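Long-range contact in probable oxidoreductase (Pseudomonas aeruginosa, PDB 4B7C), which is probably an NADP-dependent oxidoreductase of the medium-chain dehydrogenase/reductase superfamily, its physiological substrate not established: residues M54-M58 against V73-L77. Residues are numbered along the deposited sequence; the frame is centred on the assembly and turned at random. Where two conformers were deposited one is given.
Sequences MRGWM and VMRAL
Met54 and Arg75 bring the two backbones nearest, their CA atoms 7.4 Å apart. Residues 54-58 belong to the short helix 53-58. Residues 73-77 run extended past it and lead into strand 77-85. Side chains make most of the contact.

Trp57 is its centre. In the conformer described here, one of two modelled for Arg75, the indole has the chain of Arg75 over one face and Met54 CA over the other. CD of Arg75 sits 4.0 Å from the centroid of the six-membered ring, a CH-pi contact. The guanidinium continues over the five-membered ring as a cation-pi partner. Its plane is 67° from that of the indole, so it presents an edge to the ring instead of stacking flat. NH1 of Arg75 comes within 3.5 Å of Trp57 CG. Arg75 crosses the indole at about a right angle, and a bend at chi3 (-51°) takes its guanidinium from the six-membered toward the five-membered ring. Pro66 O takes a hydrogen bond from NH2.

The methionines pack beside the indole. Met74 CE lies 3.8 Å from Met58 CG and 3.9 Å from Met54 CB, and also reaches the edge of the Trp57 ring. Met54 extends its own methyl to the other segment, where CE meets Ala76 CB at 3.6 Å and Arg75 O at 3.4 Å. Phe316 of helix 316-321 touches both Met54 and Met74.

The contact packs a short helix against the approach to a strand within the GroES-like N-terminal domain of a medium-chain dehydrogenase/reductase.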
loop_
_atom_site.group_PDB
_atom_site.type_symbol
_atom_site.label_atom_id
_atom_site.label_comp_id
_atom_site.label_asym_id
_atom_site.label_seq_id
_atom_site.Cartn_x
_atom_site.Cartn_y
_atom_site.Cartn_z
ATOM N N MET B 54 4.162 17.957 -14.336
ATOM C CA MET B 54 4.856 18.296 -15.595
ATOM C C MET B 54 6.290 17.758 -15.654
ATOM O O MET B 54 6.810 17.411 -16.720
ATOM C CB MET B 54 4.904 19.808 -15.802
ATOM C CG MET B 54 3.614 20.382 -16.340
ATOM S SD MET B 54 3.600 22.158 -16.404
ATOM C CE MET B 54 2.590 22.529 -17.844
ATOM N N ARG B 55 6.917 17.679 -14.490
ATOM C CA ARG B 55 8.272 17.125 -14.393
ATOM C C ARG B 55 8.302 15.635 -14.815
ATOM O O ARG B 55 9.166 15.186 -15.601
ATOM C CB ARG B 55 8.815 17.376 -12.978
ATOM C CG ARG B 55 10.345 17.394 -12.875
ATOM C CD ARG B 55 11.131 18.034 -13.961
ATOM N NE ARG B 55 12.486 17.491 -14.007
ATOM C CZ ARG B 55 12.892 16.395 -14.649
ATOM N NH1 ARG B 55 12.055 15.647 -15.360
ATOM N NH2 ARG B 55 14.177 16.045 -14.573
ATOM N N GLY B 56 7.308 14.882 -14.359
ATOM C CA GLY B 56 7.171 13.484 -14.753
ATOM C C GLY B 56 6.886 13.331 -16.234
ATOM O O GLY B 56 7.377 12.398 -16.881
ATOM N N TRP B 57 6.071 14.229 -16.778
ATOM C CA TRP B 57 5.682 14.161 -18.202
ATOM C C TRP B 57 6.850 14.373 -19.111
ATOM O O TRP B 57 6.825 13.950 -20.276
ATOM C CB TRP B 57 4.614 15.194 -18.545
ATOM C CG TRP B 57 3.376 15.111 -17.706
ATOM C CD1 TRP B 57 2.909 14.020 -16.985
ATOM C CD2 TRP B 57 2.363 16.156 -17.513
ATOM N NE1 TRP B 57 1.742 14.326 -16.349
ATOM C CE2 TRP B 57 1.357 15.588 -16.624
ATOM C CE3 TRP B 57 2.210 17.458 -17.953
ATOM C CZ2 TRP B 57 0.249 16.314 -16.204
ATOM C CZ3 TRP B 57 1.095 18.187 -17.529
ATOM C CH2 TRP B 57 0.140 17.633 -16.670
ATOM N N MET B 58 7.865 15.060 -18.593
ATOM C CA MET B 58 9.086 15.318 -19.355
ATOM C C MET B 58 10.073 14.145 -19.348
ATOM O O MET B 58 10.921 14.032 -20.239
ATOM C CB MET B 58 9.791 16.566 -18.813
ATOM C CG MET B 58 9.115 17.863 -19.222
ATOM S SD MET B 58 9.993 19.327 -18.582
ATOM C CE MET B 58 9.344 19.436 -16.922
ATOM N N VAL B 73 4.854 19.662 -28.725
ATOM C CA VAL B 73 4.396 20.734 -27.850
ATOM C C VAL B 73 4.260 20.207 -26.433
ATOM O O VAL B 73 3.681 19.153 -26.208
ATOM C CB VAL B 73 3.048 21.307 -28.316
ATOM C CG1 VAL B 73 2.582 22.408 -27.365
ATOM C CG2 VAL B 73 3.183 21.833 -29.733
ATOM N N MET B 74 4.803 20.944 -25.480
ATOM C CA MET B 74 4.764 20.527 -24.092
ATOM C C MET B 74 3.315 20.364 -23.599
ATOM O O MET B 74 2.444 21.188 -23.892
ATOM C CB MET B 74 5.506 21.521 -23.200
ATOM C CG MET B 74 5.497 21.165 -21.719
ATOM S SD MET B 74 6.098 19.525 -21.334
ATOM C CE MET B 74 5.708 19.511 -19.590
ATOM N N ARG B 75 3.077 19.288 -22.852
ATOM C CA ARG B 75 1.745 18.988 -22.326
ATOM C C ARG B 75 1.352 19.970 -21.229
ATOM O O ARG B 75 2.145 20.294 -20.359
ATOM C CB ARG B 75 1.677 17.550 -21.784
ATOM C CG ARG B 75 0.325 17.154 -21.194
ATOM C CD ARG B 75 0.213 15.686 -20.781
ATOM N NE ARG B 75 0.626 14.808 -21.872
ATOM C CZ ARG B 75 1.547 13.849 -21.809
ATOM N NH1 ARG B 75 2.194 13.571 -20.675
ATOM N NH2 ARG B 75 1.808 13.149 -22.907
ATOM N N ALA B 76 0.111 20.441 -21.271
ATOM C CA ALA B 76 -0.440 21.310 -20.219
ATOM C C ALA B 76 -1.958 21.281 -20.240
ATOM O O ALA B 76 -2.566 21.385 -21.302
ATOM C CB ALA B 76 0.036 22.741 -20.404
ATOM N N LEU B 77 -2.549 21.144 -19.072
ATOM C CA LEU B 77 -3.971 21.339 -18.917
ATOM C C LEU B 77 -4.235 22.838 -18.977
ATOM O O LEU B 77 -3.429 23.656 -18.523
ATOM C CB LEU B 77 -4.489 20.763 -17.596
ATOM C CG LEU B 77 -4.416 19.229 -17.454
ATOM C CD1 LEU B 77 -4.758 18.819 -16.025
ATOM C CD2 LEU B 77 -5.284 18.485 -18.446
#